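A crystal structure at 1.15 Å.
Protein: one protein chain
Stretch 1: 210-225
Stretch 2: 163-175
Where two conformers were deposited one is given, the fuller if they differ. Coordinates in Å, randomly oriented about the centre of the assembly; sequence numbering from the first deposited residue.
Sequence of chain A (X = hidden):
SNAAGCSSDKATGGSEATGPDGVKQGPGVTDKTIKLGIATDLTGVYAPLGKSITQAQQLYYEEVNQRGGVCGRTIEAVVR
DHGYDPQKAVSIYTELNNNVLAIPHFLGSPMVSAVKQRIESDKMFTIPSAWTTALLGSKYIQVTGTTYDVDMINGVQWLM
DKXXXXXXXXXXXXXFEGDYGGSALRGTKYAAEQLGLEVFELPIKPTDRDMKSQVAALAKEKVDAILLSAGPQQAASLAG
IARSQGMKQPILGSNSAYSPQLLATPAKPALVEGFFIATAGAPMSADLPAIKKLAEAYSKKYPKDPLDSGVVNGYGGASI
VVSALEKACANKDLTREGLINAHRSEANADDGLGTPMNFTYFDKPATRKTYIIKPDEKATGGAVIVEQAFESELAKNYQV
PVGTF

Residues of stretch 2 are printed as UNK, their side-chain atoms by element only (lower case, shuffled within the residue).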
ATOM      1  N   ASP A 210     -16.990   7.583  12.966  1.00 14.64           N
ATOM      2  CA  ASP A 210     -17.015   7.493  14.417  1.00 14.73           C
ATOM      3  C   ASP A 210     -17.106   6.030  14.788  1.00 14.00           C
ATOM      4  O   ASP A 210     -18.085   5.362  14.433  1.00 14.84           O
ATOM      5  CB  ASP A 210     -18.272   8.244  14.881  1.00 17.30           C
ATOM      6  CG  ASP A 210     -18.383   8.402  16.356  1.00 19.94           C
ATOM      7  OD1 ASP A 210     -17.770   7.681  17.141  1.00 20.55           O
ATOM      8  OD2 ASP A 210     -19.159   9.307  16.760  1.00 27.16           O
HETATM    9  N   MSE A 211     -16.168   5.529  15.552  1.00 12.75           N
HETATM   10  CA  MSE A 211     -16.069   4.130  15.926  1.00 13.08           C
HETATM   11  C   MSE A 211     -16.685   3.791  17.268  1.00 13.77           C
HETATM   12  O   MSE A 211     -16.461   2.721  17.788  1.00 13.53           O
HETATM   13  CB  MSE A 211     -14.577   3.701  15.906  1.00 13.79           C
HETATM   14  CG  MSE A 211     -13.992   3.793  14.496  1.00 12.80           C
HETATM   15 SE   MSE A 211     -14.544   2.375  13.288  0.65 13.91          SE
HETATM   16  CE  MSE A 211     -16.030   3.327  12.363  1.00 13.64           C
ATOM     17  N   LYS A 212     -17.505   4.676  17.850  1.00 15.52           N
ATOM     18  CA  LYS A 212     -17.930   4.346  19.194  0.60 16.60           C
ATOM     19  C   LYS A 212     -18.876   3.138  19.293  1.00 15.59           C
ATOM     20  O   LYS A 212     -18.737   2.397  20.251  1.00 15.46           O
ATOM     21  CB  LYS A 212     -18.430   5.560  19.963  0.60 19.49           C
ATOM     22  CG  LYS A 212     -19.654   6.173  19.396  0.60 18.90           C
ATOM     23  CD  LYS A 212     -20.005   7.380  20.252  0.60 20.51           C
ATOM     24  CE  LYS A 212     -21.252   7.971  19.698  0.60 20.90           C
ATOM     25  NZ  LYS A 212     -21.848   8.964  20.622  0.60 20.74           N
ATOM     26  N   SER A 213     -19.729   2.874  18.304  1.00 14.95           N
ATOM     27  CA  SER A 213     -20.555   1.700  18.356  1.00 15.10           C
ATOM     28  C   SER A 213     -19.729   0.438  18.152  1.00 13.64           C
ATOM     29  O   SER A 213     -20.015  -0.587  18.754  1.00 14.85           O
ATOM     30  CB  SER A 213     -21.684   1.782  17.349  1.00 17.23           C
ATOM     31  OG  SER A 213     -21.201   1.825  16.016  1.00 20.44           O
ATOM     32  N   GLN A 214     -18.682   0.528  17.334  1.00 13.88           N
ATOM     33  CA  GLN A 214     -17.784  -0.603  17.155  1.00 13.21           C
ATOM     34  C   GLN A 214     -17.043  -0.925  18.437  1.00 12.66           C
ATOM     35  O   GLN A 214     -16.925  -2.100  18.831  1.00 13.15           O
ATOM     36  CB  GLN A 214     -16.810  -0.327  16.029  1.00 13.06           C
ATOM     37  CG  GLN A 214     -17.420  -0.374  14.647  1.00 16.05           C
ATOM     38  CD  GLN A 214     -18.338   0.764  14.365  1.00 17.24           C
ATOM     39  OE1 GLN A 214     -18.200   1.887  14.884  1.00 16.09           O
ATOM     40  NE2 GLN A 214     -19.321   0.489  13.533  1.00 22.36           N
ATOM     41  N   VAL A 215     -16.566   0.114  19.126  1.00 13.67           N
ATOM     42  CA  VAL A 215     -15.908  -0.107  20.409  1.00 13.07           C
ATOM     43  C   VAL A 215     -16.850  -0.747  21.425  1.00 13.34           C
ATOM     44  O   VAL A 215     -16.454  -1.663  22.163  1.00 13.59           O
ATOM     45  CB  VAL A 215     -15.287   1.212  20.916  1.00 14.15           C
ATOM     46  CG1 VAL A 215     -14.791   1.059  22.356  1.00 16.03           C
ATOM     47  CG2 VAL A 215     -14.130   1.663  20.026  1.00 15.72           C
ATOM     48  N   ALA A 216     -18.088  -0.269  21.477  1.00 13.81           N
ATOM     49  CA  ALA A 216     -19.069  -0.850  22.385  1.00 15.63           C
ATOM     50  C   ALA A 216     -19.268  -2.341  22.073  1.00 14.45           C
ATOM     51  O   ALA A 216     -19.370  -3.181  22.978  1.00 15.72           O
ATOM     52  CB  ALA A 216     -20.417  -0.122  22.285  1.00 16.49           C
ATOM     53  N   ALA A 217     -19.344  -2.670  20.785  1.00 13.37           N
ATOM     54  CA  ALA A 217     -19.548  -4.056  20.403  1.00 14.40           C
ATOM     55  C   ALA A 217     -18.332  -4.922  20.763  1.00 14.42           C
ATOM     56  O   ALA A 217     -18.485  -6.043  21.248  1.00 15.94           O
ATOM     57  CB  ALA A 217     -19.848  -4.150  18.920  1.00 15.40           C
ATOM     58  N   LEU A 218     -17.119  -4.411  20.516  1.00 13.65           N
ATOM     59  CA  LEU A 218     -15.904  -5.109  20.896  1.00 14.63           C
ATOM     60  C   LEU A 218     -15.851  -5.407  22.396  1.00 14.93           C
ATOM     61  O   LEU A 218     -15.434  -6.485  22.824  1.00 14.81           O
ATOM     62  CB  LEU A 218     -14.671  -4.304  20.468  1.00 12.75           C
ATOM     63  CG  LEU A 218     -14.465  -4.207  18.966  1.00 12.09           C
ATOM     64  CD1 LEU A 218     -13.546  -3.063  18.656  1.00 12.82           C
ATOM     65  CD2 LEU A 218     -13.889  -5.493  18.414  1.00 13.08           C
ATOM     66  N   ALA A 219     -16.244  -4.434  23.209  1.00 14.79           N
ATOM     67  CA  ALA A 219     -16.262  -4.598  24.639  1.00 16.10           C
ATOM     68  C   ALA A 219     -17.318  -5.639  25.039  1.00 16.89           C
ATOM     69  O   ALA A 219     -17.060  -6.494  25.886  1.00 17.67           O
ATOM     70  CB  ALA A 219     -16.528  -3.265  25.297  1.00 17.47           C
ATOM     71  N   LYS A 220     -18.499  -5.562  24.447  1.00 17.74           N
ATOM     72  CA  LYS A 220     -19.556  -6.529  24.769  1.00 17.49           C
ATOM     73  C   LYS A 220     -19.131  -7.956  24.481  1.00 17.53           C
ATOM     74  O   LYS A 220     -19.460  -8.904  25.229  1.00 20.65           O
ATOM     75  CB  LYS A 220     -20.812  -6.185  23.989  1.00 20.31           C
ATOM     76  CG  LYS A 220     -21.984  -7.097  24.262  1.00 23.44           C
ATOM     77  CD  LYS A 220     -23.275  -6.555  23.666  1.00 30.37           C
ATOM     78  CE  LYS A 220     -24.484  -7.315  24.207  1.00 33.32           C
ATOM     79  NZ  LYS A 220     -25.744  -6.673  23.740  1.00 39.92           N
ATOM     80  N   GLU A 221     -18.401  -8.132  23.395  1.00 16.45           N
ATOM     81  CA  GLU A 221     -17.861  -9.422  23.019  1.00 16.81           C
ATOM     82  C   GLU A 221     -16.649  -9.870  23.807  1.00 16.17           C
ATOM     83  O   GLU A 221     -16.185 -11.035  23.637  1.00 18.12           O
ATOM     84  CB  GLU A 221     -17.561  -9.428  21.544  1.00 18.06           C
ATOM     85  CG  GLU A 221     -18.765  -9.586  20.683  1.00 21.60           C
ATOM     86  CD  GLU A 221     -19.281 -11.029  20.609  1.00 25.93           C
ATOM     87  OE1 GLU A 221     -18.525 -12.027  20.635  1.00 30.51           O
ATOM     88  OE2 GLU A 221     -20.463 -11.148  20.446  1.00 30.57           O
ATOM     89  N   LYS A 222     -16.103  -9.005  24.635  1.00 16.20           N
ATOM     90  CA  LYS A 222     -14.971  -9.334  25.467  0.60 16.83           C
ATOM     91  C   LYS A 222     -13.799  -9.837  24.625  1.00 15.18           C
ATOM     92  O   LYS A 222     -13.164 -10.847  24.909  1.00 16.54           O
ATOM     93  CB  LYS A 222     -15.362 -10.314  26.564  0.60 19.20           C
ATOM     94  CG  LYS A 222     -16.488  -9.819  27.462  0.60 22.57           C
ATOM     95  CD  LYS A 222     -16.820 -10.838  28.556  0.60 26.23           C
ATOM     96  CE  LYS A 222     -17.839 -10.288  29.540  0.60 31.43           C
ATOM     97  NZ  LYS A 222     -17.992 -11.122  30.771  0.60 34.68           N
ATOM     98  N   VAL A 223     -13.479  -9.113  23.568  1.00 14.28           N
ATOM     99  CA  VAL A 223     -12.364  -9.527  22.729  1.00 13.02           C
ATOM    100  C   VAL A 223     -11.038  -9.376  23.487  1.00 12.01           C
ATOM    101  O   VAL A 223     -10.926  -8.598  24.438  1.00 13.75           O
ATOM    102  CB  VAL A 223     -12.319  -8.734  21.397  1.00 11.87           C
ATOM    103  CG1 VAL A 223     -13.618  -8.890  20.632  1.00 12.56           C
ATOM    104  CG2 VAL A 223     -11.967  -7.265  21.603  1.00 12.35           C
ATOM    105  N   ASP A 224     -10.027 -10.087  23.048  1.00 11.69           N
ATOM    106  CA  ASP A 224      -8.691 -10.025  23.595  1.00 11.82           C
ATOM    107  C   ASP A 224      -7.731  -9.192  22.775  1.00 10.90           C
ATOM    108  O   ASP A 224      -6.689  -8.802  23.295  1.00 12.22           O
ATOM    109  CB  ASP A 224      -8.181 -11.435  23.753  1.00 11.73           C
ATOM    110  CG  ASP A 224      -9.090 -12.243  24.652  1.00 13.46           C
ATOM    111  OD1 ASP A 224      -9.104 -11.947  25.875  1.00 15.79           O
ATOM    112  OD2 ASP A 224      -9.806 -13.160  24.166  1.00 13.52           O
ATOM    113  N   ALA A 225      -8.064  -8.947  21.525  1.00 11.25           N
ATOM    114  CA  ALA A 225      -7.252  -8.111  20.662  1.00 10.89           C
ATOM    115  C   ALA A 225      -8.173  -7.525  19.652  1.00 11.09           C
ATOM    116  O   ALA A 225      -9.203  -8.106  19.304  1.00 11.76           O
ATOM    117  CB  ALA A 225      -6.144  -8.925  19.973  1.00 11.81           C
ATOM    118  N   UNK A 163       2.753 -13.114  23.343  1.00 11.56           N
ATOM    119  CA  UNK A 163       1.889 -13.416  24.484  0.60 12.56           C
ATOM    120  C   UNK A 163       0.830 -12.328  24.721  1.00 12.02           C
ATOM    121  O   UNK A 163       0.292 -12.199  25.827  1.00 15.19           O
ATOM    122  c   UNK A 163       2.715 -13.759  25.722  0.60 14.27           C
ATOM    123  c   UNK A 163       3.659 -14.914  25.473  0.60 17.08           C
ATOM    124  n   UNK A 163       4.377 -16.698  28.809  0.60 14.84           N
ATOM    125  c   UNK A 163       4.410 -15.352  26.721  0.60 19.14           C
ATOM    126  c   UNK A 163       3.558 -16.132  27.711  0.60 18.57           C
ATOM    127  N   UNK A 164       0.528 -11.567  23.675  1.00 13.17           N
ATOM    128  CA  UNK A 164      -0.542 -10.594  23.725  1.00 13.89           C
ATOM    129  C   UNK A 164      -1.900 -11.264  23.548  1.00 13.87           C
ATOM    130  O   UNK A 164      -2.912 -10.700  23.931  1.00 16.48           O
ATOM    131  c   UNK A 164       0.785  -7.827  24.182  1.00 21.96           C
ATOM    132  c   UNK A 164       0.911  -8.602  22.900  1.00 16.09           C
ATOM    133  c   UNK A 164      -0.311  -9.511  22.673  1.00 14.45           C
ATOM    134  c   UNK A 164       1.102  -7.661  21.731  1.00 18.01           C
ATOM    135  N   UNK A 165      -1.887 -12.463  22.959  1.00 12.70           N
ATOM    136  CA  UNK A 165      -3.030 -13.353  22.904  1.00 13.03           C
ATOM    137  C   UNK A 165      -2.524 -14.757  23.195  1.00 14.07           C
ATOM    138  O   UNK A 165      -1.339 -15.020  23.136  1.00 13.95           O
ATOM    139  c   UNK A 165      -3.764 -13.295  21.558  1.00 13.61           C
ATOM    140  c   UNK A 165      -3.490 -13.745  19.071  1.00 12.28           C
ATOM    141  c   UNK A 165      -2.836 -13.700  20.441  1.00 12.35           C
ATOM    142  c   UNK A 165      -4.344 -11.916  21.323  1.00 14.07           C
ATOM    143  N   UNK A 166      -3.466 -15.634  23.487  1.00 14.14           N
ATOM    144  CA  UNK A 166      -3.186 -17.054  23.729  1.00 15.23           C
ATOM    145  C   UNK A 166      -4.288 -17.898  23.112  1.00 14.43           C
ATOM    146  O   UNK A 166      -5.342 -17.401  22.772  1.00 13.76           O
ATOM    147  c   UNK A 166      -3.088 -17.318  25.207  1.00 16.96           C
ATOM    148  c   UNK A 166      -4.376 -17.118  25.977  1.00 17.14           C
ATOM    149  c   UNK A 166      -4.199 -17.262  27.485  1.00 22.08           C
ATOM    150  c   UNK A 166      -5.535 -17.067  28.201  1.00 25.39           C
ATOM    151  n   UNK A 166      -6.269 -15.786  27.922  1.00 27.26           N
ATOM    152  N   UNK A 167      -4.009 -19.192  22.944  1.00 14.15           N
ATOM    153  CA  UNK A 167      -4.985 -20.103  22.403  1.00 14.79           C
ATOM    154  C   UNK A 167      -6.309 -19.972  23.142  1.00 14.41           C
ATOM    155  O   UNK A 167      -6.328 -19.878  24.360  1.00 14.89           O
ATOM    156  c   UNK A 167      -5.424 -22.604  21.888  1.00 18.13           C
ATOM    157  c   UNK A 167      -4.481 -21.562  22.459  1.00 16.32           C
ATOM    158  n   UNK A 167      -5.030 -26.283  21.064  1.00 32.16           N
ATOM    159  c   UNK A 167      -4.770 -23.973  21.874  1.00 23.92           C
ATOM    160  c   UNK A 167      -5.683 -24.956  21.167  1.00 27.14           C
ATOM    161  N   UNK A 168      -7.412 -19.930  22.402  1.00 13.95           N
ATOM    162  CA  UNK A 168      -8.740 -19.788  22.979  1.00 13.70           C
ATOM    163  C   UNK A 168      -9.249 -18.360  23.035  1.00 13.79           C
ATOM    164  O   UNK A 168     -10.406 -18.134  23.261  1.00 15.08           O
ATOM    165  N   UNK A 169      -8.372 -17.369  22.787  1.00 12.90           N
ATOM    166  CA  UNK A 169      -8.747 -15.947  22.812  1.00 12.15           C
ATOM    167  C   UNK A 169      -9.574 -15.584  21.590  1.00 12.38           C
ATOM    168  O   UNK A 169      -9.676 -16.328  20.608  1.00 13.43           O
ATOM    169  o   UNK A 169      -7.467 -15.529  25.244  1.00 15.37           O
ATOM    170  o   UNK A 169      -5.843 -14.297  24.368  1.00 15.32           O
ATOM    171  c   UNK A 169      -7.506 -15.061  22.895  1.00 12.93           C
ATOM    172  c   UNK A 169      -6.905 -14.982  24.288  1.00 14.04           C
ATOM    173  N   UNK A 170     -10.138 -14.392  21.648  1.00 11.78           N
ATOM    174  CA  UNK A 170     -11.015 -13.854  20.637  1.00 11.57           C
ATOM    175  C   UNK A 170     -10.432 -12.561  20.028  1.00 10.94           C
ATOM    176  O   UNK A 170     -10.033 -11.603  20.745  1.00 12.42           O
ATOM    177  c   UNK A 170     -15.458 -13.852  21.465  1.00 17.37           C
ATOM    178  c   UNK A 170     -12.375 -13.518  21.243  1.00 12.62           C
ATOM    179  c   UNK A 170     -13.407 -12.999  20.231  1.00 13.61           C
ATOM    180  c   UNK A 170     -14.722 -12.659  20.906  1.00 14.74           C
ATOM    181  n   UNK A 170     -16.772 -13.412  22.072  1.00 19.75           N
ATOM    182  N   UNK A 171     -10.398 -12.507  18.707  1.00  9.92           N
ATOM    183  CA  UNK A 171      -9.994 -11.338  17.957  1.00 10.69           C
ATOM    184  C   UNK A 171     -11.217 -10.640  17.447  1.00 11.50           C
ATOM    185  O   UNK A 171     -12.076 -11.281  16.867  1.00 13.85           O
ATOM    186  c   UNK A 171      -7.323 -13.097  15.689  1.00 12.51           C
ATOM    187  c   UNK A 171      -9.139 -11.782  16.744  1.00 10.64           C
ATOM    188  c   UNK A 171      -6.987 -12.118  17.953  1.00 13.32           C
ATOM    189  c   UNK A 171      -7.985 -12.745  17.011  1.00 12.42           C
ATOM    190  N   UNK A 172     -11.286  -9.316  17.612  1.00 10.25           N
ATOM    191  CA  UNK A 172     -12.317  -8.519  16.977  1.00 10.30           C
ATOM    192  C   UNK A 172     -11.754  -7.746  15.843  1.00 10.24           C
ATOM    193  O   UNK A 172     -10.886  -6.897  16.091  1.00 14.35           O
ATOM    194  N   UNK A 173     -12.250  -7.946  14.625  1.00  9.47           N
ATOM    195  CA  UNK A 173     -11.686  -7.300  13.446  1.00  9.32           C
ATOM    196  C   UNK A 173     -12.700  -6.375  12.830  1.00  9.71           C
ATOM    197  O   UNK A 173     -13.749  -6.784  12.332  1.00 10.15           O
ATOM    198  c   UNK A 173     -11.231  -8.379  12.461  1.00  9.55           C
ATOM    199  c   UNK A 173     -10.078  -6.588  10.947  1.00  9.26           C
ATOM    200  n   UNK A 173      -9.528  -8.702  10.665  1.00 10.18           N
ATOM    201  c   UNK A 173      -8.843  -7.977   9.796  1.00  9.24           C
ATOM    202  n   UNK A 173      -9.153  -6.692   9.950  1.00  9.56           N
ATOM    203  c   UNK A 173     -10.318  -7.859  11.393  1.00  9.47           C
ATOM    204  N   UNK A 174     -12.411  -5.078  12.914  1.00  9.50           N
ATOM    205  CA  UNK A 174     -13.188  -4.026  12.309  1.00  9.86           C
ATOM    206  C   UNK A 174     -12.626  -3.802  10.934  1.00  9.10           C
ATOM    207  O   UNK A 174     -11.406  -3.514  10.820  1.00  9.86           O
ATOM    208  c   UNK A 174     -13.829  -1.580  12.469  1.00 12.08           C
ATOM    209  c   UNK A 174     -13.087  -2.726  13.149  1.00 10.18           C
ATOM    210  c   UNK A 174     -13.614  -2.922  14.567  1.00 11.26           C
ATOM    211  N   UNK A 175     -13.423  -3.885   9.863  1.00  9.87           N
ATOM    212  CA  UNK A 175     -12.837  -3.905   8.521  1.00  9.31           C
ATOM    213  C   UNK A 175     -13.688  -3.184   7.522  1.00  9.52           C
ATOM    214  O   UNK A 175     -14.943  -3.364   7.509  1.00  9.77           O
ATOM    215  c   UNK A 175     -15.760  -7.490   8.626  1.00 10.82           C
ATOM    216  c   UNK A 175     -16.242  -7.564   7.352  1.00 10.88           C
ATOM    217  c   UNK A 175     -13.846  -6.208   7.854  1.00  9.43           C
ATOM    218  c   UNK A 175     -14.351  -6.300   6.573  1.00  9.67           C
ATOM    219  c   UNK A 175     -12.580  -5.403   8.104  1.00  9.72           C
ATOM    220  c   UNK A 175     -14.553  -6.802   8.884  1.00 10.28           C
ATOM    221  o   UNK A 175     -17.464  -8.202   7.085  1.00 12.05           O
ATOM    222  c   UNK A 175     -15.547  -6.998   6.329  1.00 10.78           C
TER
HETATM  223  O   HOH W   1      -8.520 -14.137  27.625  1.00 42.30           O

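Position 163 carries four carbons in a row ending in nitrogen, far from stretch 1; it is Lys 163, whose positive phi closes a helix in a Schellman motif. Position 164 has four carbons forked at the second and covers little of stretch 1: Leu 164. At 165 four carbons fork at the first, with one arm two carbons long, which defines Ile 165; its CG2 packs 3.7 Å from Ala 225 CB.

Position 166 again shows four carbons ending in nitrogen, Lys 166, and opens a type II turn that ends at 169. The same unbranched chain at 167, extended and out of reach, is Lys 167. Position 168 has no side-chain atoms, and with phi at 95° a CB would jam against the preceding carbonyl oxygen: Gly 168.

Position 169 has two carbons, the second bearing two oxygens, and is Asp 169. Its OD2 accepts a hydrogen bond from Lys 166 N (2.9 Å), while its OD1 forms a salt bridge with Lys 166 NZ (2.9 Å). Asp 169 OD1 and Asp 224 OD2, like charges, lie 3.5 Å apart; water 1 donates to Asp 169 OD1 (3.0 Å) and to Asp 224 OD1 (2.9 Å), linking the carboxylates.

At 170 four carbons in a row end in a nitrogen beside Glu 221. This is Lys 170, whose NZ forms a salt bridge with Glu 221 OE1 (2.7 Å) and a hydrogen bond to Glu 221 O (2.9 Å). Position 171, four carbons forked at the second, is Leu 171, with CD2 3.9 Å from Ala 225 CB. Position 172 is bare, and its CA lies 3.7 Å from Leu 218 CD2; an ideal CB would fall 2.3 Å from that methyl, so Gly 172 fits where a side chain would clash.

One carbon and a five-membered ring with two nitrogens identify 173 as His 173, which points away and hydrogen-bonds elsewhere in the structure. Position 174, one carbon carrying two, faces the helix as Val 174: CG1 lies 4.1 Å from Met 211 SE, and CG2 4.1 Å from Leu 218 CD1. A six-carbon ring bearing oxygen makes 175 Tyr 175, out of reach.

The contact joins a nearly antiparallel helix packing to a parallel strand pairing. Asp 224 binds Lys 170 twice, through OD2 to Lys 170 N and through its N to Lys 170 O, both 2.8 Å; Gly 172 N then donates to Ala 225 O (2.9 Å), extending the pairing.

Stretch 2, residues 163-175: KLIKKGDKLGHVY
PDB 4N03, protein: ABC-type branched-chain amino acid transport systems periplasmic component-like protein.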